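Local coordinates for protein catechol 1,2 dioxygenase (Acinetobacter radioresistens, PDB 2XSU) that probably catalyses the iron(III)-dependent intradiol cleavage of catechol by dioxygen to cis,cis-muconate, working as a homodimer, at residues Q34-V37 against R38-D42; L50-P54 against S55-K59; Q210-L213 against N214-R218. The protein carries 1 engineered substitution. All blocks are in the same frame, centred on the assembly; numbering follows the deposited sequence. Where two conformers were deposited one is given.

How the contacts relate
From the N terminus the three contacts follow in series; none nests within or crosses another, and each closes only a helical turn or a cap. Contact 1 is a stretch of helix 30-49, contact 2 is the connection leading from that helix into helix 54-69, and contact 3 is the end of helix 208-215, which in the chain lies between strands 201-202 and 221-231. The first two belong to the N-terminal region, their centres about 19 Å apart; the third belongs to the dioxygenase region. Contacts 2 and 3 hold the same phosphatidylinositol, whereas contact 1 meets the second lipid. All three touch the second subunit, consistent with protein and lipid together bringing the two regions into contact at the dimer interface.

Contact 1 (Q34-V37 against R38-D42); sequences QVVV and RLLGD. With PIE (1,2-diacyl-sn-glycero-3-phosphoinositol), chain C.
Val-35 and Val-36 each meet the leucine one turn further along helix 30-49, Leu-39 and Leu-40 respectively. These are the apolar pairs: CG1 of Val-35 is 3.7 Å from CD1 of Leu-39, and CG1 of Val-36 is 3.6 Å from CD1 of Leu-40. In both, the side chains run side by side and point the same way. With CG1 of Val-36 opposite the backbone N (chi1 167°), one methyl reaches Leu-40 while the other, CG2, is left for the lipid.

Lipid contacts form the second group. CG2 of Val-36 lies 3.8 Å from C37 of the phosphatidylinositol in chain C, and CG1 of Val-35 is 3.8 Å from C47 on the other acyl tail. Leu-39 touches both tails, its CB lying 3.7 Å from C40 of one and its CD1 3.9 Å from C49 of the other.

Beneath these contacts the backbone is regular helix. The amides of Arg-38, Leu-39, Leu-40 and Gly-41 donate to the carbonyls four residues back, from Gln-34 to Val-37, with every N-H...O angle at least 160°.

The charged group lies away from the lipid. NE of Arg-38 donates to OD2 of Asp-42 at 2.8 Å, a salt bridge between residues one turn apart that meets the guanidinium at its edge, in plane, and the carboxylate on its syn side. Both ends have second partners: NH2 of Arg-38 pairs with Asp-49 of the second subunit, and OD1 of Asp-42 with Arg-9.

The chemistry therefore divides the helix. Branched aliphatic groups offer the acyl tails a purely hydrocarbon surface, while the linked charges probably neutralise one another in part, help hold the guanidinium's rotation, and join this helix to both the N-terminal helix and the other subunit.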
loop_
_atom_site.group_PDB
_atom_site.type_symbol
_atom_site.label_atom_id
_atom_site.label_comp_id
_atom_site.label_asym_id
_atom_site.label_seq_id
_atom_site.Cartn_x
_atom_site.Cartn_y
_atom_site.Cartn_z
ATOM N N GLN A 34 3.189 18.449 3.089
ATOM C CA GLN A 34 2.735 18.460 4.480
ATOM C C GLN A 34 2.322 17.053 4.979
ATOM O O GLN A 34 2.738 16.620 6.047
ATOM C CB GLN A 34 1.527 19.418 4.590
ATOM C CG GLN A 34 0.988 19.536 5.984
ATOM C CD GLN A 34 -0.382 20.215 6.054
ATOM O OE1 GLN A 34 -1.102 20.326 5.066
ATOM N NE2 GLN A 34 -0.737 20.658 7.250
ATOM N N VAL A 35 1.484 16.369 4.201
ATOM C CA VAL A 35 0.977 15.057 4.598
ATOM C C VAL A 35 2.100 13.997 4.639
ATOM O O VAL A 35 2.214 13.253 5.629
ATOM C CB VAL A 35 -0.218 14.594 3.698
ATOM C CG1 VAL A 35 -0.606 13.116 4.022
ATOM C CG2 VAL A 35 -1.407 15.558 3.809
ATOM N N VAL A 36 2.958 13.977 3.621
ATOM C CA VAL A 36 4.087 13.042 3.595
ATOM C C VAL A 36 5.029 13.234 4.795
ATOM O O VAL A 36 5.418 12.254 5.464
ATOM C CB VAL A 36 4.834 13.135 2.242
ATOM C CG1 VAL A 36 6.190 12.410 2.305
ATOM C CG2 VAL A 36 3.911 12.616 1.116
ATOM N N VAL A 37 5.388 14.480 5.095
ATOM C CA VAL A 37 6.272 14.775 6.216
ATOM C C VAL A 37 5.665 14.289 7.540
ATOM O O VAL A 37 6.344 13.698 8.373
ATOM C CB VAL A 37 6.617 16.276 6.235
ATOM C CG1 VAL A 37 7.298 16.668 7.536
ATOM C CG2 VAL A 37 7.512 16.597 5.056
ATOM N N ARG A 38 4.374 14.534 7.727
ATOM C CA ARG A 38 3.696 14.085 8.936
ATOM C C ARG A 38 3.641 12.564 9.048
ATOM O O ARG A 38 4.003 12.011 10.092
ATOM C CB ARG A 38 2.287 14.706 9.002
ATOM C CG ARG A 38 1.380 14.126 10.126
ATOM C CD ARG A 38 1.935 14.339 11.546
ATOM N NE ARG A 38 1.058 13.712 12.544
ATOM C CZ ARG A 38 0.201 14.402 13.299
ATOM N NH1 ARG A 38 0.171 15.730 13.222
ATOM N NH2 ARG A 38 -0.571 13.765 14.170
ATOM N N LEU A 39 3.199 11.895 7.985
ATOM C CA LEU A 39 3.042 10.440 8.051
ATOM C C LEU A 39 4.379 9.726 8.178
ATOM O O LEU A 39 4.463 8.734 8.902
ATOM C CB LEU A 39 2.239 9.886 6.863
ATOM C CG LEU A 39 0.790 10.389 6.798
ATOM C CD1 LEU A 39 0.148 9.841 5.528
ATOM C CD2 LEU A 39 -0.021 10.020 8.054
ATOM N N LEU A 40 5.415 10.227 7.498
ATOM C CA LEU A 40 6.733 9.588 7.613
ATOM C C LEU A 40 7.319 9.771 9.002
ATOM O O LEU A 40 7.872 8.841 9.571
ATOM C CB LEU A 40 7.713 10.150 6.586
ATOM C CG LEU A 40 7.652 9.540 5.195
ATOM C CD1 LEU A 40 8.467 10.424 4.229
ATOM C CD2 LEU A 40 8.247 8.108 5.286
ATOM N N GLY A 41 7.208 10.986 9.544
ATOM C CA GLY A 41 7.669 11.220 10.910
ATOM C C GLY A 41 6.938 10.299 11.900
ATOM O O GLY A 41 7.550 9.711 12.792
ATOM N N ASP A 42 5.621 10.147 11.734
ATOM C CA ASP A 42 4.863 9.259 12.614
ATOM C C ASP A 42 5.303 7.806 12.456
ATOM O O ASP A 42 5.417 7.090 13.447
ATOM C CB ASP A 42 3.353 9.367 12.359
ATOM C CG ASP A 42 2.727 10.704 12.850
ATOM O OD1 ASP A 42 3.350 11.503 13.584
ATOM O OD2 ASP A 42 1.570 10.952 12.434
HETATM P P PIE C . -0.260 11.248 -9.076
HETATM O O11 PIE C . -1.337 12.172 -9.398
HETATM O O12 PIE C . 0.279 11.409 -7.494
HETATM O O13 PIE C . 1.067 11.846 -10.031
HETATM O O14 PIE C . -0.293 9.859 -9.548
HETATM C C1 PIE C . -1.094 13.313 -8.391
HETATM C C2 PIE C . -2.052 12.891 -7.257
HETATM C C3 PIE C . -1.168 12.733 -6.013
HETATM O O31 PIE C . -1.593 11.669 -5.136
HETATM O O32 PIE C . 0.427 10.803 -4.670
HETATM C C31 PIE C . -0.602 11.334 -4.259
HETATM C C32 PIE C . -0.782 11.617 -2.769
HETATM C C33 PIE C . -0.745 10.321 -1.961
HETATM C C34 PIE C . 0.614 10.119 -1.292
HETATM C C35 PIE C . 0.436 9.529 0.106
HETATM C C36 PIE C . 1.485 8.459 0.398
HETATM C C37 PIE C . 2.621 9.046 1.234
HETATM C C38 PIE C . 3.273 7.968 2.095
HETATM C C39 PIE C . 3.786 8.519 3.266
HETATM C C40 PIE C . 4.029 7.769 4.417
HETATM C C41 PIE C . 3.790 6.402 4.492
HETATM C C42 PIE C . 5.105 5.614 4.484
HETATM O O21 PIE C . -3.202 13.806 -7.031
HETATM O O22 PIE C . -2.268 15.858 -7.320
HETATM C C21 PIE C . -2.960 15.105 -6.633
HETATM C C22 PIE C . -3.608 15.698 -5.368
HETATM C C23 PIE C . -3.815 14.775 -4.166
HETATM C C24 PIE C . -4.497 15.531 -3.016
HETATM C C25 PIE C . -3.640 15.520 -1.747
HETATM C C26 PIE C . -3.616 14.125 -1.123
HETATM C C27 PIE C . -2.852 14.120 0.197
HETATM C C28 PIE C . -2.391 12.706 0.557
HETATM C C29 PIE C . -3.402 12.014 1.472
HETATM C C47 PIE C . -2.851 10.711 2.049
HETATM C C48 PIE C . -3.908 10.047 2.929
HETATM C C49 PIE C . -3.275 9.078 3.928
HETATM C C50 PIE C . -4.094 7.791 4.081
HETATM C C51 PIE C . -3.543 6.636 3.227
HETATM C "C1'" PIE C . -0.666 8.077 -12.758
HETATM C "C2'" PIE C . -2.116 8.359 -13.019
HETATM C "C3'" PIE C . -2.407 9.816 -12.616
HETATM C "C4'" PIE C . -2.044 10.075 -11.212
HETATM C "C5'" PIE C . -0.576 9.726 -10.934
HETATM C "C6'" PIE C . -0.317 8.237 -11.283
HETATM O "O1'" PIE C . -0.378 6.703 -13.066
HETATM O "O2'" PIE C . -2.455 8.200 -14.386
HETATM O "O3'" PIE C . -3.791 10.126 -12.831
HETATM O "O4'" PIE C . -2.857 10.412 -10.108
HETATM O "O6'" PIE C . 1.073 7.944 -11.087
HETATM C C52 PIE C . -2.053 6.344 3.473
HETATM C C53 PIE C . -1.839 5.442 4.688
HETATM C C54 PIE C . -2.393 4.034 4.452
HETATM C C55 PIE C . -1.441 2.968 5.002
HETATM C C43 PIE C . 5.494 5.158 3.069
HETATM C C44 PIE C . 5.902 3.685 3.030
HETATM C C45 PIE C . 7.204 3.510 2.249
HETATM C C46 PIE C . 6.967 2.676 0.997
#

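Contact 2 (L50-P54 against S55-K59); sequences LDIQP and SEVWK. With PIE (1,2-diacyl-sn-glycero-3-phosphoinositol), chain B.
A helix N-cap joins Gln-53 to Glu-56 and Val-57, in the short connection between helix 30-49 and helix 54-69 of the N-terminal region. The preceding helix ends in a Schellman motif, with Asp-51 at positive phi (46°); two residues later Gln-53 takes the N-cap position. The carboxylate of Glu-56, three residues on, caps the backbone N-H of Gln-53, as the N3 residue does in a capping box: its OE1 accepts at 2.9 Å, almost straight (176°), through the anti lone pair. CG of Glu-56 stands beside its own backbone N (chi1 -68°), which turns the chain back toward the cap, and the extended chain beyond supplies the reach. The same OE1 also forms a salt bridge with Arg-31 of the second subunit, so one oxygen serves both the helix start and the dimer interface.

Helical bonding begins directly, Val-57 N donating to Gln-53 O at 3.0 Å. On the apolar side, CG2 of Ile-52 lies 3.6 Å from CB of Glu-56, the two side chains crossing at about a right angle, and 3.8 Å from CG2 of Val-57.

The helix start also borders the phosphatidylinositol of chain B: Glu-56 O is 3.3 Å from C29, and CD of Lys-59 is 3.8 Å from C23. Next to the cap, the carbonyl O of Pro-54 accepts the backbone N-H of Trp-58 and comes within 3.1 Å of that residue's indole CD1.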
loop_
_atom_site.group_PDB
_atom_site.type_symbol
_atom_site.label_atom_id
_atom_site.label_comp_id
_atom_site.label_asym_id
_atom_site.label_seq_id
_atom_site.Cartn_x
_atom_site.Cartn_y
_atom_site.Cartn_z
ATOM N N LEU A 50 8.071 0.939 19.105
ATOM C CA LEU A 50 7.751 -0.484 19.121
ATOM C C LEU A 50 8.957 -1.374 18.752
ATOM O O LEU A 50 8.822 -2.597 18.631
ATOM C CB LEU A 50 6.525 -0.736 18.204
ATOM C CG LEU A 50 5.138 -0.496 18.787
ATOM C CD1 LEU A 50 4.931 0.916 19.198
ATOM C CD2 LEU A 50 4.079 -0.878 17.761
ATOM N N ASP A 51 10.109 -0.720 18.522
ATOM C CA ASP A 51 11.353 -1.357 18.049
ATOM C C ASP A 51 11.075 -2.316 16.886
ATOM O O ASP A 51 11.366 -3.526 16.928
ATOM C CB ASP A 51 12.064 -2.058 19.214
ATOM C CG ASP A 51 13.487 -2.475 18.867
ATOM O OD1 ASP A 51 14.122 -1.873 17.951
ATOM O OD2 ASP A 51 13.985 -3.409 19.543
ATOM N N ILE A 52 10.442 -1.766 15.849
ATOM C CA ILE A 52 10.069 -2.524 14.660
ATOM C C ILE A 52 11.335 -2.823 13.842
ATOM O O ILE A 52 12.096 -1.917 13.484
ATOM C CB ILE A 52 8.987 -1.798 13.821
ATOM C CG1 ILE A 52 7.804 -1.411 14.737
ATOM C CG2 ILE A 52 8.525 -2.706 12.661
ATOM C CD1 ILE A 52 6.614 -0.726 13.967
ATOM N N GLN A 53 11.541 -4.110 13.594
ATOM C CA GLN A 53 12.754 -4.628 12.947
ATOM C C GLN A 53 12.643 -4.540 11.433
ATOM O O GLN A 53 11.526 -4.501 10.893
ATOM C CB GLN A 53 12.988 -6.077 13.391
ATOM C CG GLN A 53 13.237 -6.200 14.889
ATOM C CD GLN A 53 14.436 -5.380 15.333
ATOM O OE1 GLN A 53 14.302 -4.457 16.145
ATOM N NE2 GLN A 53 15.606 -5.662 14.754
ATOM N N PRO A 54 13.780 -4.486 10.708
ATOM C CA PRO A 54 13.681 -4.403 9.261
ATOM C C PRO A 54 12.819 -5.521 8.661
ATOM O O PRO A 54 12.028 -5.264 7.788
ATOM C CB PRO A 54 15.144 -4.504 8.799
ATOM C CG PRO A 54 15.881 -3.918 9.910
ATOM C CD PRO A 54 15.196 -4.456 11.138
ATOM N N SER A 55 12.943 -6.744 9.167
ATOM C CA SER A 55 12.167 -7.849 8.627
ATOM C C SER A 55 10.667 -7.594 8.770
ATOM O O SER A 55 9.898 -7.969 7.878
ATOM C CB SER A 55 12.554 -9.147 9.323
ATOM O OG SER A 55 13.898 -9.482 8.986
ATOM N N GLU A 56 10.276 -6.959 9.881
ATOM C CA GLU A 56 8.869 -6.581 10.113
ATOM C C GLU A 56 8.388 -5.488 9.142
ATOM O O GLU A 56 7.300 -5.574 8.575
ATOM C CB GLU A 56 8.673 -6.134 11.563
ATOM C CG GLU A 56 8.851 -7.305 12.519
ATOM C CD GLU A 56 8.784 -6.911 13.974
ATOM O OE1 GLU A 56 9.407 -5.906 14.374
ATOM O OE2 GLU A 56 8.109 -7.629 14.745
ATOM N N VAL A 57 9.219 -4.474 8.910
ATOM C CA VAL A 57 8.874 -3.436 7.957
ATOM C C VAL A 57 8.688 -4.025 6.556
ATOM O O VAL A 57 7.696 -3.747 5.878
ATOM C CB VAL A 57 9.945 -2.312 7.938
ATOM C CG1 VAL A 57 9.675 -1.297 6.838
ATOM C CG2 VAL A 57 9.999 -1.611 9.295
ATOM N N TRP A 58 9.614 -4.885 6.118
ATOM C CA TRP A 58 9.497 -5.491 4.792
ATOM C C TRP A 58 8.255 -6.365 4.697
ATOM O O TRP A 58 7.571 -6.323 3.697
ATOM C CB TRP A 58 10.764 -6.283 4.411
ATOM C CG TRP A 58 11.989 -5.414 4.300
ATOM C CD1 TRP A 58 13.180 -5.637 4.917
ATOM C CD2 TRP A 58 12.142 -4.193 3.560
ATOM N NE1 TRP A 58 14.065 -4.630 4.627
ATOM C CE2 TRP A 58 13.466 -3.744 3.771
ATOM C CE3 TRP A 58 11.297 -3.448 2.720
ATOM C CZ2 TRP A 58 13.974 -2.571 3.184
ATOM C CZ3 TRP A 58 11.797 -2.285 2.130
ATOM C CH2 TRP A 58 13.140 -1.858 2.367
ATOM N N LYS A 59 7.922 -7.084 5.770
ATOM C CA LYS A 59 6.686 -7.880 5.753
ATOM C C LYS A 59 5.463 -6.983 5.586
ATOM O O LYS A 59 4.523 -7.337 4.855
ATOM C CB LYS A 59 6.577 -8.772 6.996
ATOM C CG LYS A 59 7.496 -9.990 6.864
ATOM C CD LYS A 59 7.506 -10.914 8.079
ATOM C CE LYS A 59 8.458 -12.122 7.834
ATOM N NZ LYS A 59 9.888 -11.906 8.252
HETATM P P PIE B . -0.137 -13.221 5.843
HETATM O O11 PIE B . 0.960 -14.049 6.323
HETATM O O12 PIE B . -0.367 -11.846 6.778
HETATM O O13 PIE B . -1.539 -14.195 6.182
HETATM O O14 PIE B . -0.338 -12.997 4.407
HETATM C C1 PIE B . 1.023 -13.665 7.814
HETATM C C2 PIE B . 2.116 -12.575 7.774
HETATM C C3 PIE B . 1.454 -11.312 8.341
HETATM O O31 PIE B . 1.909 -10.094 7.717
HETATM O O32 PIE B . -0.078 -9.065 7.518
HETATM C C31 PIE B . 1.059 -9.061 7.985
HETATM C C32 PIE B . 1.529 -7.900 8.859
HETATM C C33 PIE B . 1.496 -6.586 8.082
HETATM C C34 PIE B . 0.263 -5.756 8.440
HETATM C C35 PIE B . 0.620 -4.273 8.506
HETATM C C36 PIE B . -0.470 -3.407 7.879
HETATM C C37 PIE B . -1.370 -2.821 8.966
HETATM C C38 PIE B . -1.972 -1.493 8.513
HETATM C C39 PIE B . -2.207 -0.663 9.605
HETATM C C40 PIE B . -2.322 0.723 9.497
HETATM C C41 PIE B . -2.223 1.395 8.285
HETATM C C42 PIE B . -3.596 1.896 7.821
HETATM O O21 PIE B . 3.379 -12.924 8.476
HETATM O O22 PIE B . 2.636 -14.028 10.319
HETATM C C21 PIE B . 3.353 -13.150 9.837
HETATM C C22 PIE B . 4.274 -12.381 10.803
HETATM C C23 PIE B . 4.590 -10.919 10.484
HETATM C C24 PIE B . 5.543 -10.331 11.536
HETATM C C25 PIE B . 4.927 -9.117 12.238
HETATM C C26 PIE B . 4.864 -7.919 11.291
HETATM C C27 PIE B . 4.349 -6.673 12.004
HETATM C C28 PIE B . 3.809 -5.652 11.001
HETATM C C29 PIE B . 4.885 -4.636 10.617
HETATM C C47 PIE B . 4.307 -3.465 9.823
HETATM C C48 PIE B . 5.425 -2.498 9.440
HETATM C C49 PIE B . 4.878 -1.102 9.141
HETATM C C50 PIE B . 5.567 -0.460 7.931
HETATM C C51 PIE B . 4.753 -0.617 6.636
HETATM C "C1'" PIE B . -0.732 -15.036 1.357
HETATM C "C2'" PIE B . 0.670 -15.553 1.233
HETATM C "C3'" PIE B . 1.184 -15.904 2.641
HETATM C "C4'" PIE B . 1.104 -14.749 3.553
HETATM C "C5'" PIE B . -0.320 -14.185 3.628
HETATM C "C6'" PIE B . -0.796 -13.774 2.210
HETATM O "O1'" PIE B . -1.218 -14.640 0.062
HETATM O "O2'" PIE B . 0.743 -16.718 0.429
HETATM O "O3'" PIE B . 2.532 -16.386 2.574
HETATM O "O4'" PIE B . 2.131 -14.022 4.193
HETATM O "O6'" PIE B . -2.153 -13.317 2.284
HETATM C C52 PIE B . 3.307 -0.104 6.750
HETATM C C53 PIE B . 3.215 1.405 6.532
HETATM C C54 PIE B . 3.564 1.790 5.090
HETATM C C55 PIE B . 2.614 2.870 4.564
HETATM C C43 PIE B . -4.276 0.904 6.864
HETATM C C44 PIE B . -4.840 1.596 5.623
HETATM C C45 PIE B . -6.271 1.130 5.354
HETATM C C46 PIE B . -6.351 0.390 4.027
#

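Contact 3 (Q210-L213 against N214-R218); sequences QALL and NKLGR. With PIE (1,2-diacyl-sn-glycero-3-phosphoinositol), chain B.
Leu-213 and Arg-218 form the tightly packed part of this contact, where helix 208-215 ends in a Schellman motif. CD2 of Leu-213 sits over the centre of one face of the guanidinium, 3.6 Å from Arg-218 CZ. The backbone brings the two residues together: Arg-218 N donates to Leu-213 O at 2.9 Å, and Gly-217 makes the reversal with positive phi (67°). NH1 of Arg-218 is bonded to the carbonyl of Gly-79, so the flat group is held from its polar end as well as covered by the leucine.

Toward solvent, at exposed Asn-214, the fit is less exact. Gln-210, bent at chi2 (60°), brings NE2 to OD1 of Asn-214 at 3.0 Å; the bond is straight at the hydrogen, but the donor stands 47° out of the acceptor's carbonyl plane and off its lone pairs. A second bond from NE2, to Arg-218 O, is weak at 3.5 Å. On the lipid side the helical bond from Lys-215 N to Ala-211 O is likewise weak, at 3.4 Å. There Lys-215 reaches out to the phosphatidylinositol of chain B, donating NZ to the ester carbonyl O22 at 2.8 Å, while CB of Ala-211 comes within 3.2 Å of the phosphate oxygen O13.

In the chain the short helix follows strand 201-202 and precedes strand 221-231. Within its own subunit Leu-213 packs against Phe-254, and Gly-79 belongs to helix 73-80; across the dimer interface Leu-212 and Lys-215 rest on Ile-32, and Leu-216 on Gln-33, both from helix 30-49 of the second subunit.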
loop_
_atom_site.group_PDB
_atom_site.type_symbol
_atom_site.label_atom_id
_atom_site.label_comp_id
_atom_site.label_asym_id
_atom_site.label_seq_id
_atom_site.Cartn_x
_atom_site.Cartn_y
_atom_site.Cartn_z
ATOM N N GLN A 210 -8.747 -10.975 4.654
ATOM C CA GLN A 210 -9.017 -12.073 5.578
ATOM C C GLN A 210 -7.735 -12.603 6.217
ATOM O O GLN A 210 -7.734 -12.957 7.393
ATOM C CB GLN A 210 -9.817 -13.193 4.898
ATOM C CG GLN A 210 -10.449 -14.157 5.927
ATOM C CD GLN A 210 -11.408 -13.450 6.887
ATOM O OE1 GLN A 210 -12.362 -12.831 6.445
ATOM N NE2 GLN A 210 -11.142 -13.521 8.200
ATOM N N ALA A 211 -6.624 -12.597 5.471
ATOM C CA ALA A 211 -5.365 -13.026 6.073
ATOM C C ALA A 211 -5.016 -12.185 7.296
ATOM O O ALA A 211 -4.585 -12.713 8.333
ATOM C CB ALA A 211 -4.233 -12.979 5.036
ATOM N N LEU A 212 -5.171 -10.864 7.187
ATOM C CA LEU A 212 -4.837 -10.003 8.295
ATOM C C LEU A 212 -5.897 -10.135 9.409
ATOM O O LEU A 212 -5.552 -10.239 10.596
ATOM C CB LEU A 212 -4.672 -8.550 7.816
ATOM C CG LEU A 212 -4.414 -7.532 8.930
ATOM C CD1 LEU A 212 -3.135 -7.833 9.743
ATOM C CD2 LEU A 212 -4.263 -6.147 8.294
ATOM N N LEU A 213 -7.181 -10.172 9.033
ATOM C CA LEU A 213 -8.230 -10.382 10.041
ATOM C C LEU A 213 -8.000 -11.672 10.833
ATOM O O LEU A 213 -8.179 -11.699 12.051
ATOM C CB LEU A 213 -9.620 -10.380 9.405
ATOM C CG LEU A 213 -10.119 -9.060 8.799
ATOM C CD1 LEU A 213 -11.375 -9.320 7.928
ATOM C CD2 LEU A 213 -10.402 -7.995 9.884
ATOM N N ASN A 214 -7.570 -12.727 10.165
ATOM C CA ASN A 214 -7.222 -13.961 10.882
ATOM C C ASN A 214 -6.175 -13.767 11.973
ATOM O O ASN A 214 -6.340 -14.311 13.078
ATOM C CB ASN A 214 -6.786 -15.066 9.907
ATOM C CG ASN A 214 -7.933 -15.618 9.087
ATOM O OD1 ASN A 214 -9.101 -15.398 9.394
ATOM N ND2 ASN A 214 -7.601 -16.341 8.026
ATOM N N LYS A 215 -5.118 -12.977 11.678
ATOM C CA LYS A 215 -4.080 -12.660 12.665
ATOM C C LYS A 215 -4.623 -11.839 13.840
ATOM O O LYS A 215 -4.094 -11.915 14.957
ATOM C CB LYS A 215 -2.921 -11.916 12.001
ATOM C CG LYS A 215 -2.190 -12.719 10.925
ATOM C CD LYS A 215 -1.316 -13.804 11.547
ATOM C CE LYS A 215 -0.603 -14.626 10.481
ATOM N NZ LYS A 215 0.423 -15.529 11.073
ATOM N N LEU A 216 -5.706 -11.084 13.584
ATOM C CA LEU A 216 -6.386 -10.266 14.572
ATOM C C LEU A 216 -7.494 -11.030 15.317
ATOM O O LEU A 216 -8.130 -10.478 16.195
ATOM C CB LEU A 216 -6.954 -8.997 13.904
ATOM C CG LEU A 216 -5.882 -8.044 13.323
ATOM C CD1 LEU A 216 -6.574 -6.864 12.658
ATOM C CD2 LEU A 216 -4.964 -7.537 14.431
ATOM N N GLY A 217 -7.674 -12.307 14.972
ATOM C CA GLY A 217 -8.758 -13.102 15.582
ATOM C C GLY A 217 -10.152 -12.652 15.196
ATOM O O GLY A 217 -11.118 -12.938 15.912
ATOM N N ARG A 218 -10.279 -12.004 14.033
ATOM C CA ARG A 218 -11.539 -11.377 13.615
ATOM C C ARG A 218 -12.189 -12.058 12.401
ATOM O O ARG A 218 -11.523 -12.560 11.496
ATOM C CB ARG A 218 -11.299 -9.890 13.276
ATOM C CG ARG A 218 -11.054 -8.993 14.474
ATOM C CD ARG A 218 -10.867 -7.501 14.057
ATOM N NE ARG A 218 -12.033 -7.089 13.290
ATOM C CZ ARG A 218 -12.069 -6.061 12.438
ATOM N NH1 ARG A 218 -11.000 -5.282 12.255
ATOM N NH2 ARG A 218 -13.175 -5.846 11.745
HETATM P P PIE B . -0.137 -13.221 5.843
HETATM O O11 PIE B . 0.960 -14.049 6.323
HETATM O O12 PIE B . -0.367 -11.846 6.778
HETATM O O13 PIE B . -1.539 -14.195 6.182
HETATM O O14 PIE B . -0.338 -12.997 4.407
HETATM C C1 PIE B . 1.023 -13.665 7.814
HETATM C C2 PIE B . 2.116 -12.575 7.774
HETATM C C3 PIE B . 1.454 -11.312 8.341
HETATM O O31 PIE B . 1.909 -10.094 7.717
HETATM O O32 PIE B . -0.078 -9.065 7.518
HETATM C C31 PIE B . 1.059 -9.061 7.985
HETATM C C32 PIE B . 1.529 -7.900 8.859
HETATM C C33 PIE B . 1.496 -6.586 8.082
HETATM C C34 PIE B . 0.263 -5.756 8.440
HETATM C C35 PIE B . 0.620 -4.273 8.506
HETATM C C36 PIE B . -0.470 -3.407 7.879
HETATM C C37 PIE B . -1.370 -2.821 8.966
HETATM C C38 PIE B . -1.972 -1.493 8.513
HETATM C C39 PIE B . -2.207 -0.663 9.605
HETATM C C40 PIE B . -2.322 0.723 9.497
HETATM C C41 PIE B . -2.223 1.395 8.285
HETATM C C42 PIE B . -3.596 1.896 7.821
HETATM O O21 PIE B . 3.379 -12.924 8.476
HETATM O O22 PIE B . 2.636 -14.028 10.319
HETATM C C21 PIE B . 3.353 -13.150 9.837
HETATM C C22 PIE B . 4.274 -12.381 10.803
HETATM C C23 PIE B . 4.590 -10.919 10.484
HETATM C C24 PIE B . 5.543 -10.331 11.536
HETATM C C25 PIE B . 4.927 -9.117 12.238
HETATM C C26 PIE B . 4.864 -7.919 11.291
HETATM C C27 PIE B . 4.349 -6.673 12.004
HETATM C C28 PIE B . 3.809 -5.652 11.001
HETATM C C29 PIE B . 4.885 -4.636 10.617
HETATM C C47 PIE B . 4.307 -3.465 9.823
HETATM C C48 PIE B . 5.425 -2.498 9.440
HETATM C C49 PIE B . 4.878 -1.102 9.141
HETATM C C50 PIE B . 5.567 -0.460 7.931
HETATM C C51 PIE B . 4.753 -0.617 6.636
HETATM C "C1'" PIE B . -0.732 -15.036 1.357
HETATM C "C2'" PIE B . 0.670 -15.553 1.233
HETATM C "C3'" PIE B . 1.184 -15.904 2.641
HETATM C "C4'" PIE B . 1.104 -14.749 3.553
HETATM C "C5'" PIE B . -0.320 -14.185 3.628
HETATM C "C6'" PIE B . -0.796 -13.774 2.210
HETATM O "O1'" PIE B . -1.218 -14.640 0.062
HETATM O "O2'" PIE B . 0.743 -16.718 0.429
HETATM O "O3'" PIE B . 2.532 -16.386 2.574
HETATM O "O4'" PIE B . 2.131 -14.022 4.193
HETATM O "O6'" PIE B . -2.153 -13.317 2.284
HETATM C C52 PIE B . 3.307 -0.104 6.750
HETATM C C53 PIE B . 3.215 1.405 6.532
HETATM C C54 PIE B . 3.564 1.790 5.090
HETATM C C55 PIE B . 2.614 2.870 4.564
HETATM C C43 PIE B . -4.276 0.904 6.864
HETATM C C44 PIE B . -4.840 1.596 5.623
HETATM C C45 PIE B . -6.271 1.130 5.354
HETATM C C46 PIE B . -6.351 0.390 4.027
#